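Fiber protein 2 (Fowl adenovirus 1, PDB 2VTW) forms, as a homotrimer, the short fibre whose C-terminal head domain probably attaches the virion to a receptor on the host cell. Local coordinates at residues A[1-9]-A[92-103]. Sequence-based numbering, arbitrary orientation.
Sequences TSSVAAFTS and TLEPSNISMTSF
Phe7 is packed by Leu93 from the paired strand and by Met100 and Phe103 from the chain that follows it. Its CB sits 3.7 Å from the centroid of the Phe103 ring and 7° off the ring normal, a CH-pi contact over the centre of that face. With CG anti to the backbone N (chi1 175°), the Phe7 ring runs on beyond Phe103 to Met100, whose chain, bent at chi2 and chi3, lays its sulfur over one face: SD is 3.9 Å from the Phe7 centroid, a Met-aromatic contact, and CE covers the same face. Leu93 CD2 closes on Phe7 CD1 at 3.7 Å, while Ala5 CB touches both Ile98 CG1, at 3.8 Å, and Phe103 CZ.

The other face, carrying Ala6, Thr8, Thr92 and Glu94, is looser: Thr92 and Glu94 are exposed to solvent, and a water links Thr8 OG1 to Thr92 O. Ala6 CB and Glu94 CB stay 4.3 Å apart, yet Met41 of a second subunit packs on both residues at the trimer interface.

Four backbone hydrogen bonds join the two strands through the Ala6-Glu94 and Thr8-Thr92 pairs, the straightest from Ala6 N to Glu94 O (2.9 Å, 165° at the hydrogen). With the non-hydrogen-bonded pair Phe7-Leu93 between them, these define a short antiparallel beta ladder, joining strand 92-94 to strand 4-23, the first strand of the antiparallel beta-sandwich that adenovirus fibre heads share.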
ATOM      1  N   THR A   1      -4.457  -4.703 -28.284  1.00 20.00           N
ATOM      2  CA  THR A   1      -5.081  -4.622 -26.970  1.00 20.00           C
ATOM      3  C   THR A   1      -4.145  -3.973 -25.954  1.00 20.00           C
ATOM      4  O   THR A   1      -2.987  -4.380 -25.763  1.00 37.12           O
ATOM      5  CB  THR A   1      -5.499  -6.022 -26.484  1.00 20.00           C
ATOM      6  OG1 THR A   1      -6.442  -6.589 -27.401  1.00 20.00           O
ATOM      7  CG2 THR A   1      -6.288  -5.924 -25.187  1.00 20.00           C
ATOM      8  N   SER A   2      -4.814  -3.229 -25.424  1.00 36.22           N
ATOM      9  CA  SER A   2      -4.239  -2.491 -24.291  1.00 35.23           C
ATOM     10  C   SER A   2      -3.701  -3.414 -23.197  1.00 33.67           C
ATOM     11  O   SER A   2      -4.347  -4.393 -22.802  1.00 33.24           O
ATOM     12  CB  SER A   2      -5.260  -1.523 -23.654  1.00 35.87           C
ATOM     13  OG  SER A   2      -4.584  -0.550 -22.856  1.00 36.21           O
ATOM     14  N   SER A   3      -2.517  -3.074 -22.698  1.00 32.29           N
ATOM     15  CA  SER A   3      -1.988  -3.729 -21.509  1.00 31.01           C
ATOM     16  C   SER A   3      -2.513  -3.069 -20.239  1.00 29.65           C
ATOM     17  O   SER A   3      -2.169  -3.493 -19.137  1.00 29.34           O
ATOM     18  CB  SER A   3      -0.476  -3.720 -21.556  1.00 31.24           C
ATOM     19  OG  SER A   3       0.016  -2.429 -21.867  1.00 34.36           O
ATOM     20  N   VAL A   4      -3.363  -2.047 -20.383  1.00 27.53           N
ATOM     21  CA  VAL A   4      -4.010  -1.387 -19.238  1.00 26.61           C
ATOM     22  C   VAL A   4      -5.528  -1.282 -19.457  1.00 25.42           C
ATOM     23  O   VAL A   4      -5.965  -0.912 -20.547  1.00 26.18           O
ATOM     24  CB  VAL A   4      -3.419   0.028 -19.014  1.00 26.18           C
ATOM     25  CG1 VAL A   4      -4.044   0.649 -17.761  1.00 26.63           C
ATOM     26  CG2 VAL A   4      -1.894  -0.026 -18.898  1.00 25.65           C
ATOM     27  N   ALA A   5      -6.321  -1.638 -18.446  1.00 24.10           N
ATOM     28  CA  ALA A   5      -7.781  -1.557 -18.482  1.00 23.55           C
ATOM     29  C   ALA A   5      -8.315  -1.092 -17.120  1.00 23.15           C
ATOM     30  O   ALA A   5      -7.653  -1.284 -16.112  1.00 21.85           O
ATOM     31  CB  ALA A   5      -8.401  -2.901 -18.847  1.00 23.32           C
ATOM     32  N   ALA A   6      -9.509  -0.485 -17.126  1.00 22.24           N
ATOM     33  CA  ALA A   6     -10.191   0.076 -15.949  1.00 22.20           C
ATOM     34  C   ALA A   6     -11.631  -0.406 -15.851  1.00 22.07           C
ATOM     35  O   ALA A   6     -12.306  -0.524 -16.877  1.00 21.92           O
ATOM     36  CB  ALA A   6     -10.183   1.614 -16.037  1.00 21.68           C
ATOM     37  N   PHE A   7     -12.103  -0.662 -14.631  1.00 21.63           N
ATOM     38  CA  PHE A   7     -13.521  -0.904 -14.330  1.00 22.11           C
ATOM     39  C   PHE A   7     -13.985   0.037 -13.181  1.00 22.49           C
ATOM     40  O   PHE A   7     -13.243   0.248 -12.205  1.00 21.91           O
ATOM     41  CB  PHE A   7     -13.726  -2.368 -13.930  1.00 21.32           C
ATOM     42  CG  PHE A   7     -15.119  -2.703 -13.486  1.00 21.47           C
ATOM     43  CD1 PHE A   7     -16.202  -2.590 -14.369  1.00 21.06           C
ATOM     44  CD2 PHE A   7     -15.361  -3.181 -12.197  1.00 20.98           C
ATOM     45  CE1 PHE A   7     -17.486  -2.931 -13.958  1.00 19.91           C
ATOM     46  CE2 PHE A   7     -16.656  -3.524 -11.780  1.00 22.51           C
ATOM     47  CZ  PHE A   7     -17.714  -3.406 -12.671  1.00 21.75           C
ATOM     48  N   THR A   8     -15.189   0.602 -13.314  1.00 22.65           N
ATOM     49  CA  THR A   8     -15.800   1.488 -12.317  1.00 23.16           C
ATOM     50  C   THR A   8     -17.221   1.027 -12.055  1.00 23.97           C
ATOM     51  O   THR A   8     -17.972   0.741 -12.989  1.00 23.28           O
ATOM     52  CB  THR A   8     -15.847   2.941 -12.796  1.00 22.95           C
ATOM     53  OG1 THR A   8     -14.538   3.336 -13.201  1.00 24.09           O
ATOM     54  CG2 THR A   8     -16.353   3.894 -11.692  1.00 23.13           C
ATOM     55  N   SER A   9     -17.594   0.958 -10.788  1.00 24.16           N
ATOM     56  CA  SER A   9     -18.949   0.590 -10.412  1.00 25.15           C
ATOM     57  C   SER A   9     -19.334   1.305  -9.125  1.00 26.03           C
ATOM     58  O   SER A   9     -18.480   1.661  -8.325  1.00 25.18           O
ATOM     59  CB  SER A   9     -19.044  -0.911 -10.193  1.00 24.85           C
ATOM     60  OG  SER A   9     -20.349  -1.301  -9.801  1.00 25.18           O
ATOM     61  N   THR A  92     -18.713   0.510 -15.783  1.00 30.90           N
ATOM     62  CA  THR A  92     -18.194   1.130 -16.978  1.00 30.66           C
ATOM     63  C   THR A  92     -16.807   0.529 -17.190  1.00 30.61           C
ATOM     64  O   THR A  92     -15.986   0.496 -16.252  1.00 29.04           O
ATOM     65  CB  THR A  92     -18.124   2.656 -16.775  1.00 30.66           C
ATOM     66  OG1 THR A  92     -19.410   3.127 -16.347  1.00 32.22           O
ATOM     67  CG2 THR A  92     -17.686   3.390 -18.051  1.00 31.40           C
ATOM     68  N   LEU A  93     -16.578   0.022 -18.404  1.00 30.16           N
ATOM     69  CA  LEU A  93     -15.321  -0.625 -18.772  1.00 30.55           C
ATOM     70  C   LEU A  93     -14.589   0.315 -19.697  1.00 30.47           C
ATOM     71  O   LEU A  93     -15.226   1.034 -20.455  1.00 30.07           O
ATOM     72  CB  LEU A  93     -15.585  -2.000 -19.418  1.00 29.96           C
ATOM     73  CG  LEU A  93     -16.042  -3.054 -18.384  1.00 30.32           C
ATOM     74  CD1 LEU A  93     -16.924  -4.134 -18.967  1.00 30.00           C
ATOM     75  CD2 LEU A  93     -14.837  -3.689 -17.636  1.00 29.37           C
ATOM     76  N   GLU A  94     -13.261   0.358 -19.580  1.00 31.39           N
ATOM     77  CA  GLU A  94     -12.386   1.136 -20.467  1.00 32.10           C
ATOM     78  C   GLU A  94     -11.103   0.335 -20.749  1.00 31.55           C
ATOM     79  O   GLU A  94     -10.424  -0.055 -19.815  1.00 31.36           O
ATOM     80  CB  GLU A  94     -12.009   2.494 -19.856  1.00 32.91           C
ATOM     81  CG  GLU A  94     -11.046   3.329 -20.750  1.00 33.63           C
ATOM     82  CD  GLU A  94     -10.643   4.701 -20.145  1.00 36.68           C
ATOM     83  OE1 GLU A  94     -11.191   5.062 -19.051  1.00 43.60           O
ATOM     84  OE2 GLU A  94      -9.784   5.419 -20.770  1.00 38.75           O
ATOM     85  N   PRO A  95     -10.807   0.024 -22.030  1.00 31.10           N
ATOM     86  CA  PRO A  95     -11.640   0.250 -23.229  1.00 30.90           C
ATOM     87  C   PRO A  95     -13.006  -0.426 -23.055  1.00 30.59           C
ATOM     88  O   PRO A  95     -13.123  -1.369 -22.282  1.00 29.25           O
ATOM     89  CB  PRO A  95     -10.840  -0.415 -24.362  1.00 31.15           C
ATOM     90  CG  PRO A  95      -9.448  -0.644 -23.824  1.00 31.11           C
ATOM     91  CD  PRO A  95      -9.541  -0.676 -22.338  1.00 31.04           C
ATOM     92  N   SER A  96     -14.029   0.071 -23.751  1.00 30.69           N
ATOM     93  CA  SER A  96     -15.400  -0.421 -23.582  1.00 30.72           C
ATOM     94  C   SER A  96     -15.616  -1.864 -24.046  1.00 30.59           C
ATOM     95  O   SER A  96     -16.542  -2.529 -23.570  1.00 30.79           O
ATOM     96  CB  SER A  96     -16.404   0.530 -24.282  1.00 31.32           C
ATOM     97  OG  SER A  96     -16.003   0.807 -25.613  1.00 31.98           O
ATOM     98  N   ASN A  97     -14.760  -2.349 -24.954  1.00 30.72           N
ATOM     99  CA  ASN A  97     -14.783  -3.757 -25.383  1.00 30.65           C
ATOM    100  C   ASN A  97     -13.931  -4.715 -24.531  1.00 30.53           C
ATOM    101  O   ASN A  97     -13.694  -5.861 -24.933  1.00 30.57           O
ATOM    102  CB  ASN A  97     -14.403  -3.894 -26.870  1.00 31.32           C
ATOM    103  CG  ASN A  97     -12.926  -3.601 -27.165  1.00 33.68           C
ATOM    104  OD1 ASN A  97     -12.317  -2.700 -26.592  1.00 34.32           O
ATOM    105  ND2 ASN A  97     -12.368  -4.342 -28.129  1.00 35.97           N
ATOM    106  N   ILE A  98     -13.492  -4.264 -23.348  1.00 29.55           N
ATOM    107  CA  ILE A  98     -12.657  -5.104 -22.489  1.00 28.43           C
ATOM    108  C   ILE A  98     -13.543  -6.085 -21.705  1.00 27.29           C
ATOM    109  O   ILE A  98     -14.649  -5.739 -21.271  1.00 27.09           O
ATOM    110  CB  ILE A  98     -11.655  -4.225 -21.599  1.00 28.44           C
ATOM    111  CG1 ILE A  98     -10.309  -4.931 -21.455  1.00 28.49           C
ATOM    112  CG2 ILE A  98     -12.238  -3.870 -20.252  1.00 28.65           C
ATOM    113  CD1 ILE A  98      -9.565  -5.061 -22.743  1.00 28.53           C
ATOM    114  N   SER A  99     -13.063  -7.321 -21.571  1.00 26.36           N
ATOM    115  CA  SER A  99     -13.733  -8.349 -20.801  1.00 26.11           C
ATOM    116  C   SER A  99     -13.611  -8.105 -19.295  1.00 26.14           C
ATOM    117  O   SER A  99     -12.549  -7.687 -18.813  1.00 26.60           O
ATOM    118  CB  SER A  99     -13.139  -9.731 -21.126  1.00 26.16           C
ATOM    119  OG  SER A  99     -13.649 -10.736 -20.244  1.00 25.57           O
ATOM    120  N   MET A 100     -14.694  -8.398 -18.566  1.00 25.75           N
ATOM    121  CA  MET A 100     -14.696  -8.356 -17.109  1.00 25.81           C
ATOM    122  C   MET A 100     -13.693  -9.342 -16.518  1.00 25.60           C
ATOM    123  O   MET A 100     -13.287  -9.189 -15.361  1.00 25.32           O
ATOM    124  CB  MET A 100     -16.084  -8.664 -16.555  1.00 26.05           C
ATOM    125  CG  MET A 100     -17.039  -7.474 -16.578  1.00 28.06           C
ATOM    126  SD  MET A 100     -16.537  -6.096 -15.508  1.00 31.68           S
ATOM    127  CE  MET A 100     -16.779  -6.805 -13.902  1.00 28.59           C
ATOM    128  N   THR A 101     -13.303 -10.351 -17.307  1.00 24.74           N
ATOM    129  CA  THR A 101     -12.281 -11.309 -16.893  1.00 23.82           C
ATOM    130  C   THR A 101     -10.923 -10.628 -16.706  1.00 23.30           C
ATOM    131  O   THR A 101     -10.006 -11.201 -16.111  1.00 23.36           O
ATOM    132  CB  THR A 101     -12.137 -12.510 -17.879  1.00 23.31           C
ATOM    133  OG1 THR A 101     -11.686 -12.045 -19.138  1.00 24.34           O
ATOM    134  CG2 THR A 101     -13.446 -13.254 -18.061  1.00 24.09           C
ATOM    135  N   SER A 102     -10.793  -9.403 -17.191  1.00 22.54           N
ATOM    136  CA  SER A 102      -9.587  -8.635 -16.964  1.00 21.81           C
ATOM    137  C   SER A 102      -9.457  -8.172 -15.489  1.00 21.21           C
ATOM    138  O   SER A 102      -8.382  -7.694 -15.083  1.00 21.54           O
ATOM    139  CB  SER A 102      -9.547  -7.440 -17.905  1.00 21.97           C
ATOM    140  OG  SER A 102      -9.711  -7.835 -19.256  1.00 22.57           O
ATOM    141  N   PHE A 103     -10.514  -8.337 -14.693  1.00 20.01           N
ATOM    142  CA  PHE A 103     -10.505  -7.907 -13.299  1.00 19.74           C
ATOM    143  C   PHE A 103     -10.637  -9.040 -12.296  1.00 19.76           C
ATOM    144  O   PHE A 103     -10.778  -8.806 -11.090  1.00 19.33           O
ATOM    145  CB  PHE A 103     -11.546  -6.794 -13.111  1.00 18.94           C
ATOM    146  CG  PHE A 103     -11.351  -5.715 -14.072  1.00 18.73           C
ATOM    147  CD1 PHE A 103     -10.364  -4.745 -13.862  1.00 17.49           C
ATOM    148  CD2 PHE A 103     -12.031  -5.720 -15.284  1.00 19.18           C
ATOM    149  CE1 PHE A 103     -10.125  -3.778 -14.808  1.00 17.66           C
ATOM    150  CE2 PHE A 103     -11.778  -4.747 -16.238  1.00 18.67           C
ATOM    151  CZ  PHE A 103     -10.819  -3.776 -16.002  1.00 17.96           C
TER
HETATM  152  O   HOH W   1     -13.981   2.601 -15.668  1.00 21.07           O